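Iron-chelator utilization protein (Thermobifida fusca TM51, PDB 4YHB) binds FAD and probably reduces the ferric iron held by siderophores, so that the metal can be released inside the cell. Local coordinates at residues M32-L37 and T90-D95; D104-D109 and A147-L152; G114-T119 and D124-L129. All coordinates share one frame; numbering follows the deposited sequence.

Contact 1 (M32-L37 and T90-D95); sequences MVRVDL and TVRRFD. With FAD (flavin-adenine dinucleotide), chain C.
On the face of the FAD-binding beta barrel that looks toward helix 152-161, R34 of strand 32-38 stretches over the intervening strand 100-106 to meet R92 and R93 of strand 86-95. Its NH2 stands 3.5 Å from R92 NE, and its NH1 lies 3.9 Å from R93 NH1. The guanidinium planes are strongly inclined, 74° apart for R34 and R92. With CG anti to the backbone N (chi1 176°) and a bend at chi3, the R34 chain brings both terminal nitrogens within range. Two consecutive arginines can turn to the same side because R92 and R93 form a classic beta bulge opposite T102. Acids probably offset the gathered positive charge: D104 makes a salt bridge to R34 NE, and E160 of helix 152-161 takes R92 and R93. Two waters also bridge the arginines, one molecule accepting from R34 NH2 (2.8 Å) and R92 NH2 and another from R34 NH1 and R93 NH2, both in the plane of the R34 group at its edge. Before the bulge the same strand serves the flavin, T90 N donating to FAD O4 over 3.0 Å at 160°, while T90 OG1 lies 3.0 Å from FAD N5.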
loop_
_atom_site.group_PDB
_atom_site.type_symbol
_atom_site.label_atom_id
_atom_site.label_comp_id
_atom_site.label_asym_id
_atom_site.label_seq_id
_atom_site.Cartn_x
_atom_site.Cartn_y
_atom_site.Cartn_z
ATOM N N MET A 32 6.934 11.592 2.101
ATOM C CA MET A 32 5.923 10.967 1.257
ATOM C C MET A 32 5.456 11.903 0.152
ATOM O O MET A 32 5.177 13.081 0.391
ATOM C CB MET A 32 4.714 10.506 2.079
ATOM C CG MET A 32 3.823 9.574 1.258
ATOM S SD MET A 32 3.020 8.264 2.171
ATOM C CE MET A 32 4.402 7.453 2.967
ATOM N N VAL A 33 5.370 11.368 -1.059
ATOM C CA VAL A 33 4.948 12.160 -2.196
ATOM C C VAL A 33 3.766 11.473 -2.875
ATOM O O VAL A 33 3.767 10.254 -3.085
ATOM C CB VAL A 33 6.111 12.393 -3.184
ATOM C CG1 VAL A 33 6.593 11.079 -3.806
ATOM C CG2 VAL A 33 5.692 13.369 -4.260
ATOM N N ARG A 34 2.739 12.270 -3.163
ATOM C CA ARG A 34 1.498 11.788 -3.738
ATOM C C ARG A 34 1.499 12.191 -5.195
ATOM O O ARG A 34 1.673 13.371 -5.521
ATOM C CB ARG A 34 0.295 12.369 -2.984
ATOM C CG ARG A 34 -1.055 12.011 -3.567
ATOM C CD ARG A 34 -2.178 12.306 -2.588
ATOM N NE ARG A 34 -2.093 11.434 -1.419
ATOM C CZ ARG A 34 -2.790 11.599 -0.302
ATOM N NH1 ARG A 34 -3.627 12.622 -0.176
ATOM N NH2 ARG A 34 -2.638 10.742 0.694
ATOM N N VAL A 35 1.345 11.197 -6.068
ATOM C CA VAL A 35 1.509 11.384 -7.499
ATOM C C VAL A 35 0.220 10.982 -8.205
ATOM O O VAL A 35 -0.317 9.902 -7.931
ATOM C CB VAL A 35 2.698 10.536 -8.019
ATOM C CG1 VAL A 35 2.820 10.619 -9.539
ATOM C CG2 VAL A 35 4.001 10.957 -7.331
ATOM N N ASP A 36 -0.292 11.843 -9.088
ATOM C CA ASP A 36 -1.417 11.451 -9.944
ATOM C C ASP A 36 -0.899 11.076 -11.331
ATOM O O ASP A 36 -0.187 11.875 -11.948
ATOM C CB ASP A 36 -2.450 12.579 -10.073
ATOM C CG ASP A 36 -3.113 12.945 -8.749
ATOM O OD1 ASP A 36 -3.220 12.077 -7.851
ATOM O OD2 ASP A 36 -3.537 14.121 -8.612
ATOM N N LEU A 37 -1.258 9.875 -11.806
ATOM C CA LEU A 37 -0.849 9.370 -13.120
ATOM C C LEU A 37 -2.051 9.354 -14.067
ATOM O O LEU A 37 -3.139 8.945 -13.673
ATOM C CB LEU A 37 -0.266 7.955 -13.010
ATOM C CG LEU A 37 0.962 7.786 -12.099
ATOM C CD1 LEU A 37 1.206 6.311 -11.785
ATOM C CD2 LEU A 37 2.163 8.370 -12.811
ATOM N N THR A 90 0.421 0.681 -3.875
ATOM C CA THR A 90 -1.020 0.706 -3.673
ATOM C C THR A 90 -1.733 1.722 -4.566
ATOM O O THR A 90 -1.205 2.801 -4.848
ATOM C CB THR A 90 -1.342 1.014 -2.196
ATOM O OG1 THR A 90 -0.766 -0.007 -1.369
ATOM C CG2 THR A 90 -2.864 1.089 -1.948
ATOM N N VAL A 91 -2.937 1.361 -5.018
ATOM C CA VAL A 91 -3.861 2.332 -5.584
ATOM C C VAL A 91 -4.407 3.181 -4.444
ATOM O O VAL A 91 -5.359 2.783 -3.781
ATOM C CB VAL A 91 -5.022 1.639 -6.346
ATOM C CG1 VAL A 91 -5.998 2.684 -6.907
ATOM C CG2 VAL A 91 -4.464 0.774 -7.448
ATOM N N ARG A 92 -3.780 4.327 -4.191
ATOM C CA ARG A 92 -4.221 5.215 -3.114
ATOM C C ARG A 92 -5.615 5.765 -3.390
ATOM O O ARG A 92 -6.446 5.832 -2.496
ATOM C CB ARG A 92 -3.233 6.372 -2.921
ATOM C CG ARG A 92 -3.612 7.343 -1.784
ATOM C CD ARG A 92 -3.707 6.644 -0.426
ATOM N NE ARG A 92 -4.199 7.556 0.615
ATOM C CZ ARG A 92 -5.484 7.852 0.782
ATOM N NH1 ARG A 92 -6.390 7.329 -0.030
ATOM N NH2 ARG A 92 -5.862 8.685 1.737
ATOM N N ARG A 93 -5.849 6.175 -4.631
ATOM C CA ARG A 93 -7.178 6.534 -5.107
ATOM C C ARG A 93 -7.231 6.298 -6.605
ATOM O O ARG A 93 -6.217 6.413 -7.307
ATOM C CB ARG A 93 -7.539 8.005 -4.819
ATOM C CG ARG A 93 -7.610 8.419 -3.339
ATOM C CD ARG A 93 -8.285 9.787 -3.156
ATOM N NE ARG A 93 -8.275 10.215 -1.758
ATOM C CZ ARG A 93 -7.620 11.279 -1.304
ATOM N NH1 ARG A 93 -6.929 12.048 -2.140
ATOM N NH2 ARG A 93 -7.670 11.586 -0.011
ATOM N N PHE A 94 -8.414 5.964 -7.097
ATOM C CA PHE A 94 -8.628 5.931 -8.532
ATOM C C PHE A 94 -9.901 6.684 -8.863
ATOM O O PHE A 94 -10.976 6.345 -8.373
ATOM C CB PHE A 94 -8.719 4.505 -9.061
ATOM C CG PHE A 94 -9.131 4.441 -10.503
ATOM C CD1 PHE A 94 -8.437 5.161 -11.461
ATOM C CD2 PHE A 94 -10.212 3.682 -10.900
ATOM C CE1 PHE A 94 -8.810 5.121 -12.799
ATOM C CE2 PHE A 94 -10.585 3.634 -12.239
ATOM C CZ PHE A 94 -9.884 4.361 -13.186
ATOM N N ASP A 95 -9.773 7.702 -9.700
ATOM C CA ASP A 95 -10.909 8.536 -10.068
ATOM C C ASP A 95 -11.216 8.312 -11.545
ATOM O O ASP A 95 -10.499 8.810 -12.412
ATOM C CB ASP A 95 -10.599 10.005 -9.775
ATOM C CG ASP A 95 -11.830 10.904 -9.873
ATOM O OD1 ASP A 95 -12.819 10.519 -10.532
ATOM O OD2 ASP A 95 -11.798 12.010 -9.289
HETATM P PA FAD C . 13.926 -2.004 -3.318
HETATM O O1A FAD C . 14.871 -2.159 -4.518
HETATM O O2A FAD C . 12.747 -3.048 -3.366
HETATM O O5B FAD C . 14.755 -2.371 -1.987
HETATM C C5B FAD C . 16.043 -1.903 -1.811
HETATM C C4B FAD C . 16.349 -1.807 -0.303
HETATM O O4B FAD C . 15.599 -0.801 0.323
HETATM C C3B FAD C . 16.067 -3.054 0.421
HETATM O O3B FAD C . 17.082 -3.197 1.362
HETATM C C2B FAD C . 14.817 -2.818 1.062
HETATM O O2B FAD C . 14.664 -3.487 2.308
HETATM C C1B FAD C . 14.830 -1.372 1.328
HETATM N N9A FAD C . 13.524 -0.726 1.324
HETATM C C8A FAD C . 12.497 -0.974 0.483
HETATM N N7A FAD C . 11.481 -0.157 0.793
HETATM C C5A FAD C . 11.881 0.641 1.810
HETATM C C6A FAD C . 11.275 1.664 2.541
HETATM N N6A FAD C . 9.950 2.067 2.228
HETATM N N1A FAD C . 11.958 2.268 3.528
HETATM C C2A FAD C . 13.221 1.895 3.826
HETATM N N3A FAD C . 13.831 0.920 3.145
HETATM C C4A FAD C . 13.176 0.277 2.153
HETATM N N1 FAD C . 5.339 1.326 -0.800
HETATM C C2 FAD C . 5.005 2.616 -0.866
HETATM O O2 FAD C . 5.847 3.475 -0.650
HETATM N N3 FAD C . 3.714 2.936 -1.187
HETATM C C4 FAD C . 2.783 1.989 -1.433
HETATM O O4 FAD C . 1.647 2.341 -1.723
HETATM C C4X FAD C . 3.102 0.633 -1.360
HETATM N N5 FAD C . 2.190 -0.379 -1.595
HETATM C C5X FAD C . 2.581 -1.673 -1.525
HETATM C C6 FAD C . 1.664 -2.701 -1.770
HETATM C C7 FAD C . 2.010 -3.898 -1.709
HETATM C C7M FAD C . 0.910 -4.936 -1.998
HETATM C C8 FAD C . 3.143 -4.337 -1.452
HETATM C C8M FAD C . 3.506 -5.793 -1.376
HETATM C C9 FAD C . 4.163 -3.462 -1.187
HETATM C C9A FAD C . 4.002 -1.943 -1.192
HETATM N N10 FAD C . 4.853 -0.956 -0.959
HETATM C C10 FAD C . 4.445 0.330 -1.030
HETATM C "C1'" FAD C . 6.256 -1.269 -0.607
HETATM C "C2'" FAD C . 7.178 -1.219 -1.785
HETATM O "O2'" FAD C . 6.787 -2.151 -2.714
HETATM C "C3'" FAD C . 8.635 -1.497 -1.273
HETATM O "O3'" FAD C . 8.910 -0.551 -0.288
HETATM C "C4'" FAD C . 9.690 -1.579 -2.343
HETATM O "O4'" FAD C . 10.769 -2.274 -1.878
HETATM C "C5'" FAD C . 10.204 -0.205 -2.801
HETATM O "O5'" FAD C . 10.911 -0.257 -4.017
HETATM P P FAD C . 12.405 0.257 -3.981
HETATM O O1P FAD C . 12.871 -0.000 -5.432
HETATM O O2P FAD C . 12.314 1.662 -3.326
HETATM O O3P FAD C . 13.591 -0.441 -3.204
HETATM O O HOH W 1 -4.127 10.714 3.024
HETATM O O HOH W 2 -5.816 13.411 1.468
#

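Contact 2 (D104-D109 and A147-L152); sequences DFVVHD and ADETAL. With FAD (flavin-adenine dinucleotide), chain C.
The FAD pocket is bordered here by V106 at the end of strand 100-106 and, from the other domain, by T150, with E149 backing V106 from behind. V106 CG2 packs against the aliphatic part of E149, 3.6 Å from its CG, the two side chains crossing at about a right angle. The same methyl lies 4.3 Å from T150 CG2. E149 is bent at chi2, which turns its carboxylate away from V106, to a salt bridge with R196. Backbone groups read the pyrimidine edge of the flavin: D104 O accepts from FAD N3, and V106 N donates to FAD O2 over 2.9 Å in a nearly straight bond (166°). T150 O lies over the isoalloxazine face, 3.3 Å from FAD C4X. D148 shapes that turn, as OD1 takes the backbone N of T150 in an Asx turn and binds T150 OG1 (2.8 Å) through its syn lone pair. The H108 ring faces the adenine, with FAD C5A 3.6 Å above its plane and offset toward the rim; its NE2 makes a short but weak, bent bond to the phosphate oxygen O2P (2.7 Å, 121°). The contact thus joins a barrel strand, flanked by M32 of strand 32-38, to the loop linking strand 142-147 with helix 152-161, where T150 also touches Y255 and W256 of strand 250-256.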
loop_
_atom_site.group_PDB
_atom_site.type_symbol
_atom_site.label_atom_id
_atom_site.label_comp_id
_atom_site.label_asym_id
_atom_site.label_seq_id
_atom_site.Cartn_x
_atom_site.Cartn_y
_atom_site.Cartn_z
ATOM N N ASP A 104 0.726 6.910 -3.557
ATOM C CA ASP A 104 1.561 7.488 -2.505
ATOM C C ASP A 104 2.891 6.738 -2.386
ATOM O O ASP A 104 2.905 5.541 -2.071
ATOM C CB ASP A 104 0.821 7.443 -1.156
ATOM C CG ASP A 104 -0.223 8.527 -1.024
ATOM O OD1 ASP A 104 -0.394 9.293 -1.984
ATOM O OD2 ASP A 104 -0.872 8.621 0.044
ATOM N N PHE A 105 4.002 7.439 -2.615
ATOM C CA PHE A 105 5.340 6.844 -2.551
ATOM C C PHE A 105 6.065 7.229 -1.264
ATOM O O PHE A 105 6.151 8.419 -0.941
ATOM C CB PHE A 105 6.236 7.316 -3.699
ATOM C CG PHE A 105 5.804 6.884 -5.065
ATOM C CD1 PHE A 105 4.769 7.527 -5.714
ATOM C CD2 PHE A 105 6.504 5.885 -5.734
ATOM C CE1 PHE A 105 4.394 7.141 -7.013
ATOM C CE2 PHE A 105 6.137 5.491 -7.022
ATOM C CZ PHE A 105 5.084 6.120 -7.662
ATOM N N VAL A 106 6.643 6.252 -0.573
ATOM C CA VAL A 106 7.627 6.589 0.456
ATOM C C VAL A 106 8.878 7.093 -0.245
ATOM O O VAL A 106 9.364 6.466 -1.183
ATOM C CB VAL A 106 8.009 5.404 1.352
ATOM C CG1 VAL A 106 9.181 5.811 2.302
ATOM C CG2 VAL A 106 6.817 4.929 2.154
ATOM N N VAL A 107 9.391 8.235 0.195
ATOM C CA VAL A 107 10.629 8.754 -0.373
ATOM C C VAL A 107 11.755 8.268 0.518
ATOM O O VAL A 107 11.793 8.616 1.690
ATOM C CB VAL A 107 10.604 10.298 -0.464
ATOM C CG1 VAL A 107 11.862 10.830 -1.139
ATOM C CG2 VAL A 107 9.343 10.759 -1.200
ATOM N N HIS A 108 12.620 7.412 -0.022
ATOM C CA HIS A 108 13.774 6.884 0.704
ATOM C C HIS A 108 14.910 6.670 -0.304
ATOM O O HIS A 108 14.685 6.690 -1.520
ATOM C CB HIS A 108 13.427 5.569 1.430
ATOM C CG HIS A 108 13.140 4.430 0.496
ATOM N ND1 HIS A 108 14.085 3.486 0.159
ATOM C CD2 HIS A 108 12.022 4.109 -0.203
ATOM C CE1 HIS A 108 13.559 2.623 -0.698
ATOM N NE2 HIS A 108 12.309 2.980 -0.938
ATOM N N ASP A 109 16.121 6.451 0.200
ATOM C CA ASP A 109 17.316 6.387 -0.638
ATOM C C ASP A 109 17.812 4.977 -0.921
ATOM O O ASP A 109 18.847 4.808 -1.555
ATOM C CB ASP A 109 18.462 7.164 0.017
ATOM C CG ASP A 109 18.414 8.641 -0.288
ATOM O OD1 ASP A 109 17.728 9.026 -1.260
ATOM O OD2 ASP A 109 19.070 9.418 0.444
ATOM N N ALA A 147 -0.036 -0.218 10.482
ATOM C CA ALA A 147 0.686 0.039 9.243
ATOM C C ALA A 147 1.914 0.890 9.497
ATOM O O ALA A 147 1.853 1.846 10.264
ATOM C CB ALA A 147 -0.230 0.734 8.217
ATOM N N ASP A 148 3.032 0.538 8.863
ATOM C CA ASP A 148 4.141 1.485 8.770
ATOM C C ASP A 148 3.917 2.281 7.479
ATOM O O ASP A 148 2.864 2.132 6.857
ATOM C CB ASP A 148 5.506 0.764 8.837
ATOM C CG ASP A 148 5.892 0.017 7.545
ATOM O OD1 ASP A 148 5.110 -0.079 6.566
ATOM O OD2 ASP A 148 7.032 -0.493 7.528
ATOM N N GLU A 149 4.869 3.113 7.056
ATOM C CA GLU A 149 4.568 4.051 5.968
ATOM C C GLU A 149 4.285 3.377 4.605
ATOM O O GLU A 149 3.595 3.954 3.767
ATOM C CB GLU A 149 5.699 5.084 5.814
ATOM C CG GLU A 149 7.109 4.492 5.708
ATOM C CD GLU A 149 7.834 4.441 7.059
ATOM O OE1 GLU A 149 7.224 3.992 8.046
ATOM O OE2 GLU A 149 9.014 4.860 7.128
ATOM N N THR A 150 4.787 2.170 4.380
ATOM C CA THR A 150 4.537 1.493 3.093
ATOM C C THR A 150 3.104 1.002 2.975
ATOM O O THR A 150 2.571 0.863 1.865
ATOM C CB THR A 150 5.455 0.275 2.869
ATOM O OG1 THR A 150 5.204 -0.719 3.876
ATOM C CG2 THR A 150 6.918 0.682 2.891
ATOM N N ALA A 151 2.489 0.742 4.127
ATOM C CA ALA A 151 1.134 0.233 4.184
ATOM C C ALA A 151 0.125 1.305 4.578
ATOM O O ALA A 151 -1.076 1.061 4.560
ATOM C CB ALA A 151 1.065 -0.938 5.140
ATOM N N LEU A 152 0.608 2.503 4.889
ATOM C CA LEU A 152 -0.283 3.613 5.232
ATOM C C LEU A 152 -1.238 4.000 4.092
ATOM O O LEU A 152 -2.403 4.314 4.361
ATOM C CB LEU A 152 0.538 4.838 5.684
ATOM C CG LEU A 152 -0.228 6.123 6.028
ATOM C CD1 LEU A 152 -1.344 5.856 7.045
ATOM C CD2 LEU A 152 0.720 7.214 6.547
HETATM P PA FAD C . 13.926 -2.004 -3.318
HETATM O O1A FAD C . 14.871 -2.159 -4.518
HETATM O O2A FAD C . 12.747 -3.048 -3.366
HETATM O O5B FAD C . 14.755 -2.371 -1.987
HETATM C C5B FAD C . 16.043 -1.903 -1.811
HETATM C C4B FAD C . 16.349 -1.807 -0.303
HETATM O O4B FAD C . 15.599 -0.801 0.323
HETATM C C3B FAD C . 16.067 -3.054 0.421
HETATM O O3B FAD C . 17.082 -3.197 1.362
HETATM C C2B FAD C . 14.817 -2.818 1.062
HETATM O O2B FAD C . 14.664 -3.487 2.308
HETATM C C1B FAD C . 14.830 -1.372 1.328
HETATM N N9A FAD C . 13.524 -0.726 1.324
HETATM C C8A FAD C . 12.497 -0.974 0.483
HETATM N N7A FAD C . 11.481 -0.157 0.793
HETATM C C5A FAD C . 11.881 0.641 1.810
HETATM C C6A FAD C . 11.275 1.664 2.541
HETATM N N6A FAD C . 9.950 2.067 2.228
HETATM N N1A FAD C . 11.958 2.268 3.528
HETATM C C2A FAD C . 13.221 1.895 3.826
HETATM N N3A FAD C . 13.831 0.920 3.145
HETATM C C4A FAD C . 13.176 0.277 2.153
HETATM N N1 FAD C . 5.339 1.326 -0.800
HETATM C C2 FAD C . 5.005 2.616 -0.866
HETATM O O2 FAD C . 5.847 3.475 -0.650
HETATM N N3 FAD C . 3.714 2.936 -1.187
HETATM C C4 FAD C . 2.783 1.989 -1.433
HETATM O O4 FAD C . 1.647 2.341 -1.723
HETATM C C4X FAD C . 3.102 0.633 -1.360
HETATM N N5 FAD C . 2.190 -0.379 -1.595
HETATM C C5X FAD C . 2.581 -1.673 -1.525
HETATM C C6 FAD C . 1.664 -2.701 -1.770
HETATM C C7 FAD C . 2.010 -3.898 -1.709
HETATM C C7M FAD C . 0.910 -4.936 -1.998
HETATM C C8 FAD C . 3.143 -4.337 -1.452
HETATM C C8M FAD C . 3.506 -5.793 -1.376
HETATM C C9 FAD C . 4.163 -3.462 -1.187
HETATM C C9A FAD C . 4.002 -1.943 -1.192
HETATM N N10 FAD C . 4.853 -0.956 -0.959
HETATM C C10 FAD C . 4.445 0.330 -1.030
HETATM C "C1'" FAD C . 6.256 -1.269 -0.607
HETATM C "C2'" FAD C . 7.178 -1.219 -1.785
HETATM O "O2'" FAD C . 6.787 -2.151 -2.714
HETATM C "C3'" FAD C . 8.635 -1.497 -1.273
HETATM O "O3'" FAD C . 8.910 -0.551 -0.288
HETATM C "C4'" FAD C . 9.690 -1.579 -2.343
HETATM O "O4'" FAD C . 10.769 -2.274 -1.878
HETATM C "C5'" FAD C . 10.204 -0.205 -2.801
HETATM O "O5'" FAD C . 10.911 -0.257 -4.017
HETATM P P FAD C . 12.405 0.257 -3.981
HETATM O O1P FAD C . 12.871 -0.000 -5.432
HETATM O O2P FAD C . 12.314 1.662 -3.326
HETATM O O3P FAD C . 13.591 -0.441 -3.204
#

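Contact 3 (G114-T119 and D124-L129)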
loop_
_atom_site.group_PDB
_atom_site.type_symbol
_atom_site.label_atom_id
_atom_site.label_comp_id
_atom_site.label_asym_id
_atom_site.label_seq_id
_atom_site.Cartn_x
_atom_site.Cartn_y
_atom_site.Cartn_z
ATOM N N GLY A 114 12.018 4.337 -4.403
ATOM C CA GLY A 114 12.205 5.448 -3.480
ATOM C C GLY A 114 12.966 6.607 -4.114
ATOM O O GLY A 114 12.599 7.766 -3.940
ATOM N N ARG A 115 14.020 6.300 -4.858
ATOM C CA ARG A 115 14.833 7.355 -5.456
ATOM C C ARG A 115 14.096 8.057 -6.596
ATOM O O ARG A 115 14.258 9.263 -6.783
ATOM C CB ARG A 115 16.179 6.788 -5.929
ATOM C CG ARG A 115 17.149 6.538 -4.768
ATOM C CD ARG A 115 18.565 6.192 -5.244
ATOM N NE ARG A 115 18.628 4.899 -5.918
ATOM C CZ ARG A 115 19.029 3.761 -5.348
ATOM N NH1 ARG A 115 19.416 3.737 -4.073
ATOM N NH2 ARG A 115 19.046 2.642 -6.059
ATOM N N TRP A 116 13.269 7.320 -7.332
ATOM C CA TRP A 116 12.437 7.909 -8.388
ATOM C C TRP A 116 11.424 8.887 -7.789
ATOM O O TRP A 116 11.188 9.973 -8.333
ATOM C CB TRP A 116 11.700 6.816 -9.191
ATOM C CG TRP A 116 10.791 7.367 -10.268
ATOM C CD1 TRP A 116 11.091 7.537 -11.591
ATOM C CD2 TRP A 116 9.443 7.839 -10.101
ATOM N NE1 TRP A 116 10.015 8.076 -12.255
ATOM C CE2 TRP A 116 8.993 8.277 -11.360
ATOM C CE3 TRP A 116 8.568 7.917 -9.009
ATOM C CZ2 TRP A 116 7.716 8.792 -11.559
ATOM C CZ3 TRP A 116 7.304 8.443 -9.206
ATOM C CH2 TRP A 116 6.886 8.863 -10.478
ATOM N N ALA A 117 10.814 8.491 -6.670
ATOM C CA ALA A 117 9.834 9.332 -5.986
ATOM C C ALA A 117 10.409 10.696 -5.597
ATOM O O ALA A 117 9.697 11.705 -5.609
ATOM C CB ALA A 117 9.303 8.623 -4.728
ATOM N N ALA A 118 11.681 10.711 -5.206
ATOM C CA ALA A 118 12.326 11.933 -4.712
ATOM C C ALA A 118 12.397 13.010 -5.789
ATOM O O ALA A 118 12.448 14.199 -5.479
ATOM C CB ALA A 118 13.722 11.621 -4.193
ATOM N N THR A 119 12.388 12.592 -7.055
ATOM C CA THR A 119 12.508 13.536 -8.168
ATOM C C THR A 119 11.289 13.517 -9.083
ATOM O O THR A 119 11.333 14.047 -10.185
ATOM C CB THR A 119 13.760 13.239 -9.020
ATOM O OG1 THR A 119 13.613 11.979 -9.682
ATOM C CG2 THR A 119 15.011 13.207 -8.141
ATOM N N ASP A 124 7.157 12.787 -16.200
ATOM C CA ASP A 124 7.745 11.461 -15.965
ATOM C C ASP A 124 6.732 10.403 -16.347
ATOM O O ASP A 124 5.544 10.593 -16.131
ATOM C CB ASP A 124 8.141 11.252 -14.500
ATOM C CG ASP A 124 9.317 12.109 -14.074
ATOM O OD1 ASP A 124 10.031 12.627 -14.955
ATOM O OD2 ASP A 124 9.537 12.241 -12.848
ATOM N N ARG A 125 7.192 9.284 -16.890
ATOM C CA ARG A 125 6.268 8.214 -17.243
ATOM C C ARG A 125 6.644 6.903 -16.557
ATOM O O ARG A 125 7.818 6.643 -16.288
ATOM C CB ARG A 125 6.216 8.051 -18.772
ATOM C CG ARG A 125 5.764 9.337 -19.474
ATOM C CD ARG A 125 5.796 9.269 -21.006
ATOM N NE ARG A 125 5.370 10.548 -21.591
ATOM C CZ ARG A 125 6.197 11.481 -22.060
ATOM N NH1 ARG A 125 7.511 11.288 -22.053
ATOM N NH2 ARG A 125 5.705 12.607 -22.567
ATOM N N LEU A 126 5.632 6.087 -16.270
ATOM C CA LEU A 126 5.835 4.781 -15.667
ATOM C C LEU A 126 4.993 3.739 -16.374
ATOM O O LEU A 126 3.860 4.015 -16.774
ATOM C CB LEU A 126 5.466 4.801 -14.180
ATOM C CG LEU A 126 6.312 5.672 -13.252
ATOM C CD1 LEU A 126 5.741 5.613 -11.824
ATOM C CD2 LEU A 126 7.761 5.210 -13.291
ATOM N N GLY A 127 5.541 2.539 -16.507
ATOM C CA GLY A 127 4.736 1.394 -16.895
ATOM C C GLY A 127 3.861 1.014 -15.710
ATOM O O GLY A 127 4.308 1.032 -14.558
ATOM N N VAL A 128 2.603 0.692 -15.981
ATOM C CA VAL A 128 1.674 0.329 -14.919
ATOM C C VAL A 128 1.020 -1.004 -15.241
ATOM O O VAL A 128 0.284 -1.132 -16.240
ATOM C CB VAL A 128 0.597 1.413 -14.712
ATOM C CG1 VAL A 128 -0.353 1.002 -13.597
ATOM C CG2 VAL A 128 1.263 2.767 -14.392
ATOM N N LEU A 129 1.302 -2.009 -14.413
ATOM C CA LEU A 129 0.734 -3.340 -14.626
ATOM C C LEU A 129 -0.239 -3.720 -13.509
ATOM O O LEU A 129 0.083 -3.616 -12.320
ATOM C CB LEU A 129 1.853 -4.383 -14.745
ATOM C CG LEU A 129 1.409 -5.836 -14.983
ATOM C CD1 LEU A 129 0.741 -5.981 -16.360
ATOM C CD2 LEU A 129 2.602 -6.773 -14.859
HETATM O O HOH W 3 9.913 8.158 -15.002
HETATM O O HOH W 4 11.426 10.809 -11.169
HETATM O O HOH W 5 11.710 13.616 -12.858
#
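W116, on helix 112-118, lays its indole against L126 of strand 125-129, with D124 alongside. The leucine comes from the opposite direction and spreads over one face of the ring: CD1 sits 4.0 Å from the centroid of the W116 six-membered ring, 23° off its normal, a CH-pi contact, while CD2 approaches W116 NE1 and CE2. D124 adds its CB, 3.9 Å from W116 CZ2. A chi1 of 178° turns the indole opposite the backbone N and out from the helix toward the strand; F105 of strand 100-106 and F58 of a loop also meet the ring, F58 edge to face. Water joins the polar atoms. One molecule lies in the indole plane at its edge, accepting from W116 NE1 (2.8 Å) and donating to R125 O. A second, over the face opposite L126, lies 2.9 Å from D124 OD2 and near W116 O and T119 OG1. A third sits between T119 O and D124 OD2, which also takes the backbone N of Q121. Shortening W116 to an alanine is likely to open a gap over L126 where the indole lay and deprive the water at R125 O of its indole donor. Helix and strand thus meet directly through an apolar face contact, while W116 NE1 reaches R125 O through water and further waters bridge the flanking loop residues T119 and D124.

From the N terminus, contact 1 comes first: strand 32-38 is rejoined after a loop of 52 residues by strand 86-95, and both flank strand 100-106 in the barrel. Contact 1 has closed before contact 2 opens at D104, and the two are joined by strand pairing, V33 O with F105 N. The long loop from strand 100-106 to the turn after strand 142-147 is closed by contact 2, which ties the barrel to the parallel-sheet domain beside FAD. Contact 3, a short helix-to-strand connection from 112-118 to 125-129, is nested inside that loop. It abuts contact 2 where H108 lies beside G114 and F105 packs on A117, and contact 1 where V33 meets A117.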